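Local structure of extracellular ligand-binding receptor (Rhodopseudomonas palustris, 3SG0) at residues 285-290 against 351-356; 289-294 against 307-312; 159-164 against 189-194. The protein binds benzoyl-formic acid and probably serves as the solute-binding part of a transport system for aromatic acids derived from lignin. All coordinates share one frame; numbering follows the deposited sequence. Where two conformers were deposited one is given.

Contact 1. Residues 285-290 against 351-356; sequences RKVKAR and ALNNGL
Val287 lays its two methyl groups over the backbone of Ala351 to Asn353, where the chain leaves a short strand and enters a tight turn. CG1 stands anti to the carbonyl carbon (chi1 -57°) and comes within 3.5 Å of Ala351 O, while CG2 sits 3.9 Å from Leu352 C and also borders the backbone N of Asn353. A beta-branched residue suits this place because its two methyls spread over successive peptide groups without a long side chain. Val287 and Asn353 run past each other in opposite directions, and the carboxamide of Asn353 meets the helix backbone. Its ND2 gives a weak hydrogen bond of 3.3 Å to Val287 O, with an N-H...O angle of 157°, and is also bonded to Asp313 OD1. The carboxamide oxygen turns to the next residue: Asn353 OD1 is only 3.0 Å from Lys288 CA and 3.3 Å from Lys288 CB, a close fit of an oxygen against carbon. Lys288 crosses Asn353 at about a right angle and then extends away, carrying NZ to a salt bridge with Glu276 and a hydrogen bond to Phe272 O. Asn353 and Asn354 are the central residues of a type I turn, closed by Gly355 N to Leu352 O at 3.1 Å and Leu352 N to Gly355 O at 2.8 Å. These paired bonds make it a two-residue beta hairpin. Gly355 suits its place because, at its backbone angles, a CB would be jammed against the carbonyl oxygen of Asn354. The hairpin joins strands 350-352 and 355-357 and rests against both helix 283-298, which supplies Val287, and helix 306-328, which supplies Asp313.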
ATOM      1  N   ARG A 285      18.365  -1.692   1.728  1.00 12.39           N
ATOM      2  CA  ARG A 285      18.579  -2.591   2.860  1.00 11.89           C
ATOM      3  C   ARG A 285      18.778  -1.803   4.150  1.00 12.34           C
ATOM      4  O   ARG A 285      18.340  -2.224   5.219  1.00 13.81           O
ATOM      5  CB  ARG A 285      19.726  -3.561   2.574  1.00 14.16           C
ATOM      6  CG  ARG A 285      19.421  -4.417   1.357  1.00 16.19           C
ATOM      7  CD  ARG A 285      20.369  -5.564   1.200  1.00 17.48           C
ATOM      8  NE  ARG A 285      20.061  -6.621   2.152  1.00 19.40           N
ATOM      9  CZ  ARG A 285      20.663  -7.801   2.153  1.00 18.86           C
ATOM     10  NH1 ARG A 285      21.592  -8.063   1.245  1.00 19.06           N
ATOM     11  NH2 ARG A 285      20.334  -8.717   3.052  1.00 22.10           N
ATOM     12  N   LYS A 286      19.404  -0.639   4.042  1.00 13.30           N
ATOM     13  CA  LYS A 286      19.634   0.214   5.200  0.51 13.95           C
ATOM     14  C   LYS A 286      18.321   0.744   5.771  1.00 13.02           C
ATOM     15  O   LYS A 286      18.093   0.699   6.983  1.00 14.13           O
ATOM     16  CB  LYS A 286      20.550   1.380   4.827  0.51 15.48           C
ATOM     17  CG  LYS A 286      20.798   2.368   5.957  0.51 16.46           C
ATOM     18  CD  LYS A 286      21.651   3.536   5.475  0.51 24.54           C
ATOM     19  CE  LYS A 286      21.625   4.700   6.456  0.51 29.24           C
ATOM     20  NZ  LYS A 286      22.841   4.761   7.312  0.51 33.28           N
ATOM     21  N   VAL A 287      17.453   1.248   4.903  1.00 12.31           N
ATOM     22  CA  VAL A 287      16.199   1.809   5.386  1.00 11.46           C
ATOM     23  C   VAL A 287      15.269   0.718   5.901  1.00 11.47           C
ATOM     24  O   VAL A 287      14.431   0.976   6.769  1.00 12.22           O
ATOM     25  CB  VAL A 287      15.509   2.724   4.343  1.00 12.28           C
ATOM     26  CG1 VAL A 287      16.445   3.851   3.937  1.00 14.84           C
ATOM     27  CG2 VAL A 287      15.041   1.936   3.125  1.00 12.35           C
ATOM     28  N   LYS A 288      15.421  -0.498   5.389  1.00 10.46           N
ATOM     29  CA  LYS A 288      14.653  -1.622   5.907  1.00 10.76           C
ATOM     30  C   LYS A 288      15.133  -2.006   7.301  1.00 11.75           C
ATOM     31  O   LYS A 288      14.318  -2.263   8.190  1.00 12.18           O
ATOM     32  CB  LYS A 288      14.713  -2.818   4.955  1.00 10.42           C
ATOM     33  CG  LYS A 288      13.913  -4.019   5.439  1.00 11.29           C
ATOM     34  CD  LYS A 288      13.778  -5.096   4.362  1.00 10.59           C
ATOM     35  CE  LYS A 288      12.898  -6.235   4.841  1.00 11.10           C
ATOM     36  NZ  LYS A 288      12.656  -7.230   3.766  1.00 11.16           N
ATOM     37  N   ALA A 289      16.446  -2.029   7.500  1.00 12.24           N
ATOM     38  CA  ALA A 289      16.996  -2.397   8.799  1.00 13.39           C
ATOM     39  C   ALA A 289      16.551  -1.422   9.882  1.00 13.80           C
ATOM     40  O   ALA A 289      16.275  -1.836  11.004  1.00 14.99           O
ATOM     41  CB  ALA A 289      18.514  -2.487   8.733  1.00 15.20           C
ATOM     42  N   ARG A 290      16.483  -0.135   9.567  1.00 13.86           N
ATOM     43  CA  ARG A 290      16.037   0.860  10.540  0.58 16.18           C
ATOM     44  C   ARG A 290      14.629   0.537  11.032  1.00 14.71           C
ATOM     45  O   ARG A 290      14.342   0.586  12.232  1.00 14.79           O
ATOM     46  CB  ARG A 290      16.059   2.267   9.938  0.58 18.39           C
ATOM     47  CG  ARG A 290      17.444   2.853   9.746  0.58 24.76           C
ATOM     48  CD  ARG A 290      17.365   4.331   9.392  0.58 30.40           C
ATOM     49  NE  ARG A 290      16.664   5.101  10.416  0.58 33.61           N
ATOM     50  CZ  ARG A 290      15.449   5.620  10.269  0.58 32.47           C
ATOM     51  NH1 ARG A 290      14.790   5.462   9.129  0.58 29.60           N
ATOM     52  NH2 ARG A 290      14.893   6.304  11.259  0.58 34.48           N
ATOM     53  N   ALA A 351      15.333   7.617  -0.457  1.00 11.72           N
ATOM     54  CA  ALA A 351      15.129   6.177  -0.481  1.00 10.21           C
ATOM     55  C   ALA A 351      14.217   5.783   0.669  1.00 10.42           C
ATOM     56  O   ALA A 351      14.587   5.911   1.837  1.00 13.07           O
ATOM     57  CB  ALA A 351      16.461   5.445  -0.382  1.00 13.44           C
ATOM     58  N   LEU A 352      13.017   5.329   0.329  1.00  9.39           N
ATOM     59  CA  LEU A 352      12.076   4.767   1.290  1.00  8.85           C
ATOM     60  C   LEU A 352      12.036   3.261   1.082  1.00  8.45           C
ATOM     61  O   LEU A 352      12.514   2.755   0.071  1.00  8.92           O
ATOM     62  CB  LEU A 352      10.676   5.349   1.051  1.00  8.69           C
ATOM     63  CG  LEU A 352      10.505   6.848   1.319  1.00  8.91           C
ATOM     64  CD1 LEU A 352       9.120   7.303   0.925  1.00  9.64           C
ATOM     65  CD2 LEU A 352      10.783   7.181   2.789  1.00 10.86           C
ATOM     66  N   ASN A 353      11.442   2.536   2.020  1.00  8.16           N
ATOM     67  CA  ASN A 353      11.215   1.112   1.813  1.00  8.70           C
ATOM     68  C   ASN A 353      10.335   0.835   0.608  1.00  8.84           C
ATOM     69  O   ASN A 353      10.423  -0.220  -0.024  1.00  9.29           O
ATOM     70  CB  ASN A 353      10.618   0.502   3.065  1.00  9.01           C
ATOM     71  CG  ASN A 353      11.631   0.398   4.163  1.00  8.85           C
ATOM     72  OD1 ASN A 353      12.411  -0.554   4.194  1.00  9.70           O
ATOM     73  ND2 ASN A 353      11.674   1.390   5.047  1.00  9.49           N
ATOM     74  N   ASN A 354       9.489   1.810   0.283  1.00  8.02           N
ATOM     75  CA  ASN A 354       8.583   1.718  -0.844  1.00  8.38           C
ATOM     76  C   ASN A 354       9.214   2.081  -2.185  1.00  8.64           C
ATOM     77  O   ASN A 354       8.589   1.863  -3.223  1.00  9.26           O
ATOM     78  CB  ASN A 354       7.346   2.592  -0.582  1.00  8.63           C
ATOM     79  CG  ASN A 354       6.265   1.850   0.174  1.00  8.13           C
ATOM     80  OD1 ASN A 354       5.521   1.071  -0.418  1.00  8.48           O
ATOM     81  ND2 ASN A 354       6.157   2.090   1.475  1.00  8.08           N
ATOM     82  N   GLY A 355      10.423   2.634  -2.176  1.00  8.56           N
ATOM     83  CA  GLY A 355      11.082   3.019  -3.415  1.00  9.14           C
ATOM     84  C   GLY A 355      11.781   4.353  -3.296  1.00  8.64           C
ATOM     85  O   GLY A 355      11.849   4.942  -2.214  1.00  9.51           O
ATOM     86  N   LEU A 356      12.318   4.820  -4.419  1.00  9.97           N
ATOM     87  CA  LEU A 356      12.983   6.117  -4.475  0.65  9.14           C
ATOM     88  C   LEU A 356      11.955   7.198  -4.761  1.00  9.10           C
ATOM     89  O   LEU A 356      11.360   7.241  -5.845  1.00 10.85           O
ATOM     90  CB  LEU A 356      14.082   6.128  -5.538  0.65 12.61           C
ATOM     91  CG  LEU A 356      14.858   7.445  -5.647  0.65 13.72           C
ATOM     92  CD1 LEU A 356      15.638   7.728  -4.373  0.65 16.06           C
ATOM     93  CD2 LEU A 356      15.796   7.413  -6.844  0.65 16.62           C
TER

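Contact 2. Residues 289-294 against 307-312; sequences ARFVDA and FGVHLW. With 173 (benzoyl-formic acid), chain B.
The crossing of helices 283-298 and 306-328 backs the ligand pocket: the axes of their short segments here approach to 10.8 Å at 105°, with Phe291 and Trp312 filling the angle. Phe291 CB lies over the five-membered ring of Trp312, 3.7 Å from its centroid and nearly on the ring normal, a CH-pi contact. The two aromatic planes meet obliquely at 53°, with Phe291 CD1 3.5 Å from Trp312 CG. On the Phe291 ring, Val309 CG2 sits over one face, 3.8 Å from the centroid. Phe291 CZ approaches Gly308 C at 3.7 Å, and glycine suits this place since a CB there would fall tightly against CZ. Trp312 CG is anti to the backbone N (chi1 -177°); farther out, the six-membered ring meets small Ala294, CH2 to CB at 3.6 Å, and its CZ2 lies over one face of the Arg290 guanidinium. An alanine in place of Trp312 would probably open a gap beside Phe291 CB and Ala294 CB and leave the Phe291 ring freer to turn. Phe307 and His310 start away from this interface and border benzoyl-formic acid: ligand atom C3 lies in the plane of the Phe307 ring at its edge, 3.7 Å from CE2, and 4.0 Å from His310 CE1. No hydrogen bond joins the segments; apart from the Arg290 guanidinium, cohesion is apolar and aromatic.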
ATOM      1  N   ALA A 289      16.446  -2.029   7.500  1.00 12.24           N
ATOM      2  CA  ALA A 289      16.996  -2.397   8.799  1.00 13.39           C
ATOM      3  C   ALA A 289      16.551  -1.422   9.882  1.00 13.80           C
ATOM      4  O   ALA A 289      16.275  -1.836  11.004  1.00 14.99           O
ATOM      5  CB  ALA A 289      18.514  -2.487   8.733  1.00 15.20           C
ATOM      6  N   ARG A 290      16.483  -0.135   9.567  1.00 13.86           N
ATOM      7  CA  ARG A 290      16.037   0.860  10.540  0.58 16.18           C
ATOM      8  C   ARG A 290      14.629   0.537  11.032  1.00 14.71           C
ATOM      9  O   ARG A 290      14.342   0.586  12.232  1.00 14.79           O
ATOM     10  CB  ARG A 290      16.059   2.267   9.938  0.58 18.39           C
ATOM     11  CG  ARG A 290      17.444   2.853   9.746  0.58 24.76           C
ATOM     12  CD  ARG A 290      17.365   4.331   9.392  0.58 30.40           C
ATOM     13  NE  ARG A 290      16.664   5.101  10.416  0.58 33.61           N
ATOM     14  CZ  ARG A 290      15.449   5.620  10.269  0.58 32.47           C
ATOM     15  NH1 ARG A 290      14.790   5.462   9.129  0.58 29.60           N
ATOM     16  NH2 ARG A 290      14.893   6.304  11.259  0.58 34.48           N
ATOM     17  N   PHE A 291      13.741   0.212  10.097  1.00 11.93           N
ATOM     18  CA  PHE A 291      12.373  -0.151  10.435  1.00 11.86           C
ATOM     19  C   PHE A 291      12.315  -1.460  11.208  1.00 11.90           C
ATOM     20  O   PHE A 291      11.689  -1.540  12.268  1.00 11.89           O
ATOM     21  CB  PHE A 291      11.541  -0.262   9.159  1.00 10.97           C
ATOM     22  CG  PHE A 291      10.227  -0.974   9.336  1.00 10.29           C
ATOM     23  CD1 PHE A 291       9.245  -0.471  10.175  1.00  9.79           C
ATOM     24  CD2 PHE A 291       9.962  -2.139   8.629  1.00 11.28           C
ATOM     25  CE1 PHE A 291       8.029  -1.122  10.308  1.00 10.55           C
ATOM     26  CE2 PHE A 291       8.753  -2.784   8.753  1.00 11.22           C
ATOM     27  CZ  PHE A 291       7.781  -2.280   9.596  1.00 10.61           C
ATOM     28  N   VAL A 292      12.967  -2.490  10.683  1.00 11.36           N
ATOM     29  CA  VAL A 292      12.909  -3.808  11.306  1.00 12.49           C
ATOM     30  C   VAL A 292      13.463  -3.771  12.731  1.00 13.04           C
ATOM     31  O   VAL A 292      12.873  -4.342  13.653  1.00 14.36           O
ATOM     32  CB  VAL A 292      13.650  -4.870  10.456  1.00 12.49           C
ATOM     33  CG1 VAL A 292      13.847  -6.163  11.243  1.00 15.65           C
ATOM     34  CG2 VAL A 292      12.895  -5.125   9.148  1.00 14.48           C
ATOM     35  N   ASP A 293      14.582  -3.086  12.918  1.00 13.27           N
ATOM     36  CA  ASP A 293      15.184  -3.014  14.240  1.00 15.09           C
ATOM     37  C   ASP A 293      14.252  -2.322  15.225  1.00 15.69           C
ATOM     38  O   ASP A 293      14.073  -2.782  16.355  1.00 15.66           O
ATOM     39  CB  ASP A 293      16.532  -2.287  14.187  1.00 17.48           C
ATOM     40  CG  ASP A 293      17.590  -3.061  13.417  1.00 20.91           C
ATOM     41  OD1 ASP A 293      17.365  -4.251  13.115  1.00 21.55           O
ATOM     42  OD2 ASP A 293      18.655  -2.475  13.124  1.00 23.88           O
ATOM     43  N   ALA A 294      13.658  -1.214  14.805  1.00 14.43           N
ATOM     44  CA  ALA A 294      12.758  -0.480  15.683  1.00 14.86           C
ATOM     45  C   ALA A 294      11.503  -1.292  15.974  1.00 13.66           C
ATOM     46  O   ALA A 294      11.028  -1.337  17.108  1.00 14.02           O
ATOM     47  CB  ALA A 294      12.402   0.863  15.080  1.00 14.96           C
ATOM     48  N   PHE A 307       3.374  -4.304   5.463  1.00  8.65           N
ATOM     49  CA  PHE A 307       2.329  -3.304   5.638  1.00  7.90           C
ATOM     50  C   PHE A 307       2.628  -2.316   6.753  1.00  7.24           C
ATOM     51  O   PHE A 307       2.217  -1.164   6.675  1.00  7.86           O
ATOM     52  CB  PHE A 307       0.950  -3.959   5.700  1.00  8.76           C
ATOM     53  CG  PHE A 307       0.622  -4.645   4.423  1.00  7.18           C
ATOM     54  CD1 PHE A 307       0.750  -6.020   4.285  1.00  8.63           C
ATOM     55  CD2 PHE A 307       0.311  -3.892   3.304  1.00  8.37           C
ATOM     56  CE1 PHE A 307       0.521  -6.628   3.056  1.00 10.48           C
ATOM     57  CE2 PHE A 307       0.087  -4.498   2.077  1.00  9.18           C
ATOM     58  CZ  PHE A 307       0.197  -5.862   1.952  1.00  9.08           C
ATOM     59  N   GLY A 308       3.384  -2.740   7.762  1.00  7.95           N
ATOM     60  CA  GLY A 308       3.806  -1.818   8.800  1.00  8.00           C
ATOM     61  C   GLY A 308       4.712  -0.720   8.259  1.00  7.72           C
ATOM     62  O   GLY A 308       4.737   0.408   8.769  1.00  8.13           O
ATOM     63  N   VAL A 309       5.469  -1.044   7.216  1.00  8.15           N
ATOM     64  CA  VAL A 309       6.405  -0.079   6.654  1.00  7.97           C
ATOM     65  C   VAL A 309       5.682   1.064   5.951  1.00  8.21           C
ATOM     66  O   VAL A 309       6.261   2.125   5.749  1.00  8.18           O
ATOM     67  CB  VAL A 309       7.479  -0.750   5.755  1.00  8.45           C
ATOM     68  CG1 VAL A 309       7.111  -0.672   4.272  1.00  9.30           C
ATOM     69  CG2 VAL A 309       8.834  -0.101   6.000  1.00  9.65           C
ATOM     70  N   HIS A 310       4.418   0.873   5.598  1.00  7.61           N
ATOM     71  CA  HIS A 310       3.661   1.968   4.993  1.00  7.95           C
ATOM     72  C   HIS A 310       3.395   3.050   6.026  1.00  8.23           C
ATOM     73  O   HIS A 310       3.355   4.239   5.690  1.00  9.73           O
ATOM     74  CB  HIS A 310       2.403   1.421   4.317  1.00  8.09           C
ATOM     75  CG  HIS A 310       2.756   0.443   3.254  1.00  7.87           C
ATOM     76  ND1 HIS A 310       1.969  -0.608   2.823  1.00  9.98           N
ATOM     77  CD2 HIS A 310       3.913   0.362   2.564  1.00  6.51           C
ATOM     78  CE1 HIS A 310       2.634  -1.283   1.896  1.00  6.16           C
ATOM     79  NE2 HIS A 310       3.809  -0.709   1.718  1.00 10.80           N
ATOM     80  N   LEU A 311       3.250   2.658   7.288  1.00  7.72           N
ATOM     81  CA  LEU A 311       3.175   3.636   8.369  1.00  7.51           C
ATOM     82  C   LEU A 311       4.563   4.236   8.616  1.00  8.10           C
ATOM     83  O   LEU A 311       4.728   5.456   8.702  1.00  8.17           O
ATOM     84  CB  LEU A 311       2.618   2.994   9.639  1.00  8.42           C
ATOM     85  CG  LEU A 311       2.586   3.893  10.877  1.00  8.30           C
ATOM     86  CD1 LEU A 311       1.890   5.220  10.610  1.00  9.82           C
ATOM     87  CD2 LEU A 311       1.926   3.151  12.026  1.00 10.01           C
ATOM     88  N   TRP A 312       5.571   3.375   8.707  1.00  8.01           N
ATOM     89  CA  TRP A 312       6.933   3.826   8.966  1.00  8.06           C
ATOM     90  C   TRP A 312       7.405   4.866   7.938  1.00  7.45           C
ATOM     91  O   TRP A 312       7.885   5.943   8.308  1.00  8.42           O
ATOM     92  CB  TRP A 312       7.877   2.626   8.979  1.00  8.74           C
ATOM     93  CG  TRP A 312       9.294   2.968   9.306  1.00  8.52           C
ATOM     94  CD1 TRP A 312      10.294   3.221   8.423  1.00  9.46           C
ATOM     95  CD2 TRP A 312       9.866   3.098  10.611  1.00  9.27           C
ATOM     96  NE1 TRP A 312      11.460   3.499   9.093  1.00 10.76           N
ATOM     97  CE2 TRP A 312      11.226   3.424  10.440  1.00 10.22           C
ATOM     98  CE3 TRP A 312       9.365   2.954  11.909  1.00 11.27           C
ATOM     99  CZ2 TRP A 312      12.090   3.624  11.518  1.00 13.14           C
ATOM    100  CZ3 TRP A 312      10.228   3.150  12.976  1.00 12.94           C
ATOM    101  CH2 TRP A 312      11.572   3.481  12.772  1.00 15.10           C
TER
HETATM  102  O1B 173 B 384      -5.189  -0.107  -1.457  1.00  9.35           O
HETATM  103  C1  173 B 384      -5.735  -1.117  -1.100  1.00 11.26           C
HETATM  104  O1A 173 B 384      -7.117  -1.263  -1.059  1.00 10.35           O
HETATM  105  C2  173 B 384      -4.942  -2.380  -0.897  1.00 11.86           C
HETATM  106  O2  173 B 384      -5.495  -3.435  -0.807  1.00 15.69           O
HETATM  107  C1G 173 B 384      -3.459  -2.239  -0.752  1.00 11.71           C
HETATM  108  C2D 173 B 384      -2.903  -1.146   0.155  1.00 10.89           C
HETATM  109  C2E 173 B 384      -1.404  -0.972   0.294  1.00  9.81           C
HETATM  110  C3  173 B 384      -0.472  -1.890  -0.494  1.00 11.76           C
HETATM  111  C1E 173 B 384      -1.064  -2.982  -1.405  1.00 11.97           C
HETATM  112  C1D 173 B 384      -2.560  -3.173  -1.539  1.00 13.63           C

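Contact 3. Residues 159-164 against 189-194; sequences AKKVGY and ELTTHE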
ATOM      1  N   ALA A 159       2.657 -15.395 -22.812  1.00 21.23           N
ATOM      2  CA  ALA A 159       1.233 -15.616 -22.579  1.00 19.12           C
ATOM      3  C   ALA A 159       0.402 -14.826 -23.585  1.00 19.31           C
ATOM      4  O   ALA A 159       0.688 -13.661 -23.853  1.00 21.51           O
ATOM      5  CB  ALA A 159       0.855 -15.228 -21.151  1.00 19.25           C
ATOM      6  N   LYS A 160      -0.628 -15.456 -24.146  1.00 18.65           N
ATOM      7  CA  LYS A 160      -1.502 -14.776 -25.097  1.00 19.54           C
ATOM      8  C   LYS A 160      -2.918 -14.588 -24.562  1.00 20.31           C
ATOM      9  O   LYS A 160      -3.632 -13.681 -24.985  1.00 22.65           O
ATOM     10  CB  LYS A 160      -1.547 -15.536 -26.425  1.00 24.78           C
ATOM     11  CG  LYS A 160      -0.179 -15.780 -27.046  1.00 29.83           C
ATOM     12  CD  LYS A 160       0.512 -14.476 -27.423  1.00 34.73           C
ATOM     13  CE  LYS A 160      -0.204 -13.775 -28.564  1.00 40.59           C
ATOM     14  NZ  LYS A 160       0.577 -12.610 -29.073  1.00 42.86           N
ATOM     15  N   LYS A 161      -3.321 -15.454 -23.637  1.00 19.20           N
ATOM     16  CA  LYS A 161      -4.635 -15.358 -23.011  1.00 18.81           C
ATOM     17  C   LYS A 161      -4.473 -15.313 -21.500  1.00 16.19           C
ATOM     18  O   LYS A 161      -3.891 -16.219 -20.909  1.00 17.51           O
ATOM     19  CB  LYS A 161      -5.523 -16.539 -23.417  1.00 18.44           C
ATOM     20  CG  LYS A 161      -5.877 -16.555 -24.899  1.00 23.38           C
ATOM     21  CD  LYS A 161      -6.926 -17.611 -25.216  1.00 33.59           C
ATOM     22  CE  LYS A 161      -6.388 -19.018 -25.000  1.00 41.23           C
ATOM     23  NZ  LYS A 161      -7.421 -20.058 -25.281  1.00 46.02           N
ATOM     24  N   VAL A 162      -4.989 -14.253 -20.884  1.00 15.79           N
ATOM     25  CA  VAL A 162      -4.825 -14.035 -19.448  1.00 15.15           C
ATOM     26  C   VAL A 162      -6.184 -13.841 -18.791  1.00 13.86           C
ATOM     27  O   VAL A 162      -6.922 -12.926 -19.142  1.00 14.90           O
ATOM     28  CB  VAL A 162      -3.924 -12.809 -19.178  1.00 13.79           C
ATOM     29  CG1 VAL A 162      -3.768 -12.576 -17.679  1.00 14.96           C
ATOM     30  CG2 VAL A 162      -2.565 -12.991 -19.844  1.00 16.83           C
ATOM     31  N   GLY A 163      -6.527 -14.724 -17.859  1.00 13.74           N
ATOM     32  CA  GLY A 163      -7.758 -14.574 -17.101  1.00 13.73           C
ATOM     33  C   GLY A 163      -7.614 -13.480 -16.059  1.00 11.90           C
ATOM     34  O   GLY A 163      -6.499 -13.095 -15.714  1.00 12.01           O
ATOM     35  N   TYR A 164      -8.733 -12.972 -15.556  1.00 11.58           N
ATOM     36  CA  TYR A 164      -8.690 -11.927 -14.541  1.00 11.39           C
ATOM     37  C   TYR A 164      -9.780 -12.102 -13.489  1.00 10.54           C
ATOM     38  O   TYR A 164     -10.956 -12.292 -13.817  1.00 11.19           O
ATOM     39  CB  TYR A 164      -8.827 -10.542 -15.183  1.00 12.17           C
ATOM     40  CG  TYR A 164      -8.844  -9.425 -14.168  1.00 10.82           C
ATOM     41  CD1 TYR A 164     -10.012  -9.089 -13.492  1.00 12.16           C
ATOM     42  CD2 TYR A 164      -7.684  -8.723 -13.864  1.00 11.90           C
ATOM     43  CE1 TYR A 164     -10.025  -8.075 -12.543  1.00 12.02           C
ATOM     44  CE2 TYR A 164      -7.690  -7.712 -12.927  1.00 12.33           C
ATOM     45  CZ  TYR A 164      -8.857  -7.397 -12.269  1.00 11.19           C
ATOM     46  OH  TYR A 164      -8.822  -6.385 -11.338  1.00 12.87           O
ATOM     47  N   GLU A 189      -4.592 -10.994 -24.586  1.00 23.80           N
ATOM     48  CA  GLU A 189      -5.959 -10.569 -24.327  1.00 25.95           C
ATOM     49  C   GLU A 189      -6.379 -10.984 -22.923  1.00 20.35           C
ATOM     50  O   GLU A 189      -6.011 -12.059 -22.451  1.00 21.38           O
ATOM     51  CB  GLU A 189      -6.924 -11.153 -25.363  1.00 35.24           C
ATOM     52  CG  GLU A 189      -7.333 -12.593 -25.104  1.00 43.91           C
ATOM     53  CD  GLU A 189      -8.398 -13.081 -26.070  1.00 52.57           C
ATOM     54  OE1 GLU A 189      -9.542 -13.319 -25.627  1.00 54.92           O
ATOM     55  OE2 GLU A 189      -8.090 -13.228 -27.273  1.00 54.90           O
ATOM     56  N   LEU A 190      -7.133 -10.114 -22.260  1.00 19.76           N
ATOM     57  CA  LEU A 190      -7.777 -10.462 -21.000  1.00 17.93           C
ATOM     58  C   LEU A 190      -9.062 -11.209 -21.319  1.00 19.16           C
ATOM     59  O   LEU A 190      -9.955 -10.660 -21.965  1.00 25.99           O
ATOM     60  CB  LEU A 190      -8.109  -9.207 -20.196  1.00 22.58           C
ATOM     61  CG  LEU A 190      -6.946  -8.455 -19.552  1.00 23.69           C
ATOM     62  CD1 LEU A 190      -7.471  -7.300 -18.714  1.00 24.50           C
ATOM     63  CD2 LEU A 190      -6.114  -9.392 -18.696  1.00 21.92           C
ATOM     64  N   THR A 191      -9.157 -12.455 -20.867  1.00 17.40           N
ATOM     65  CA  THR A 191     -10.276 -13.317 -21.246  1.00 18.30           C
ATOM     66  C   THR A 191     -11.521 -13.127 -20.381  1.00 16.54           C
ATOM     67  O   THR A 191     -12.616 -13.550 -20.770  1.00 18.23           O
ATOM     68  CB  THR A 191      -9.899 -14.805 -21.184  1.00 19.87           C
ATOM     69  OG1 THR A 191      -9.693 -15.189 -19.818  1.00 18.61           O
ATOM     70  CG2 THR A 191      -8.646 -15.075 -21.989  1.00 23.15           C
ATOM     71  N   THR A 192     -11.354 -12.523 -19.207  1.00 16.04           N
ATOM     72  CA  THR A 192     -12.478 -12.294 -18.301  1.00 14.61           C
ATOM     73  C   THR A 192     -12.307 -10.987 -17.560  1.00 14.07           C
ATOM     74  O   THR A 192     -11.232 -10.386 -17.566  1.00 14.84           O
ATOM     75  CB  THR A 192     -12.629 -13.397 -17.222  1.00 14.43           C
ATOM     76  OG1 THR A 192     -11.473 -13.415 -16.372  1.00 17.65           O
ATOM     77  CG2 THR A 192     -12.845 -14.766 -17.837  1.00 18.04           C
ATOM     78  N   HIS A 193     -13.383 -10.572 -16.901  1.00 14.37           N
ATOM     79  CA  HIS A 193     -13.348  -9.488 -15.935  1.00 14.32           C
ATOM     80  C   HIS A 193     -14.198  -9.919 -14.743  1.00 14.61           C
ATOM     81  O   HIS A 193     -15.282  -9.382 -14.509  1.00 16.81           O
ATOM     82  CB  HIS A 193     -13.888  -8.194 -16.552  1.00 15.87           C
ATOM     83  CG  HIS A 193     -13.822  -7.009 -15.635  1.00 17.06           C
ATOM     84  ND1 HIS A 193     -14.360  -5.785 -15.967  1.00 23.75           N
ATOM     85  CD2 HIS A 193     -13.275  -6.856 -14.405  1.00 14.89           C
ATOM     86  CE1 HIS A 193     -14.155  -4.931 -14.981  1.00 25.76           C
ATOM     87  NE2 HIS A 193     -13.505  -5.559 -14.017  1.00 17.73           N
ATOM     88  N   GLU A 194     -13.714 -10.913 -14.003  1.00 11.92           N
ATOM     89  CA  GLU A 194     -14.443 -11.411 -12.840  1.00 11.86           C
ATOM     90  C   GLU A 194     -14.065 -10.591 -11.625  1.00 10.58           C
ATOM     91  O   GLU A 194     -12.926 -10.112 -11.510  1.00 11.07           O
ATOM     92  CB  GLU A 194     -14.139 -12.888 -12.595  1.00 11.68           C
ATOM     93  CG  GLU A 194     -14.645 -13.806 -13.699  1.00 14.26           C
ATOM     94  CD  GLU A 194     -16.145 -13.717 -13.891  1.00 14.43           C
ATOM     95  OE1 GLU A 194     -16.889 -13.870 -12.906  1.00 15.44           O
ATOM     96  OE2 GLU A 194     -16.587 -13.486 -15.037  1.00 18.63           O
TER
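Strands 161-167 and 189-196 run parallel, their directions here 16° apart, with Lys161 beside Glu189 and Val162 beside Leu190. Glu189 N donates to Lys160 O at 2.9 Å, Val162 N returns a bond of 2.9 Å to Glu189 O, and Thr191 N reaches Val162 O at 2.9 Å. That last oxygen also receives a CA-H...O contact from Leu190 CA at 3.2 Å. Beyond Thr191 the regular pairing is interrupted, and Thr192 bridges the break. Its hydroxyl lies between the backbone N and the carbonyl carbon (chi1 63°), a position from which Thr192 OG1 donates to Tyr164 O at 2.8 Å. Glu194 N binds the same oxygen at 3.1 Å, the two donors coming from opposite faces of the carbonyl plane. A threonine suits the break because its short hydroxyl can reach a neighbouring main chain. On one side of the sheet, Val162 CG1 and Leu190 CD2 meet at 4.1 Å, and Leu190 continues onto helix 170-186, the crossover helix of this beta-alpha-beta unit. On the other, Thr191 CG2 packs 3.7 Å from Lys161 CB, while the lysine's NZ goes on to Lys214 O and Thr191 OG1 is hydrogen-bonded to Thr213 OG1. Tyr164 and His193 lie side by side and point the same way, their rings oblique at 73°. Tyr176 of the crossover helix joins them, stacked on His193 and edge-to-face with Tyr164, and His193 NE2 is bonded to Glu173. Main-chain bonds therefore set the strand pairing as far as Thr191, and past it one carbonyl oxygen, gripped by a hydroxyl and an amide, carries the pairing across the irregularity.

Overall arrangement
From the N terminus, contact 3 comes first: it closes the beta-alpha-beta loop through helix 170-186 and pairs an outermost strand of the four-stranded parallel sheet with its neighbour. The chain completes that loop long before the others begin. Contacts 1 and 2 both start from helix 283-298 and share Ala289 and Arg290. Contact 2 closes a short loop to helix 306-328, and its span falls within the longer, mostly helical one that contact 1 closes at the hairpin 350-357. Their centres are about 9 Å apart, and Asn353 touches Val309. Contact 3 is remote, its centre about 34 Å from that of contact 1 and 36 Å from that of contact 2.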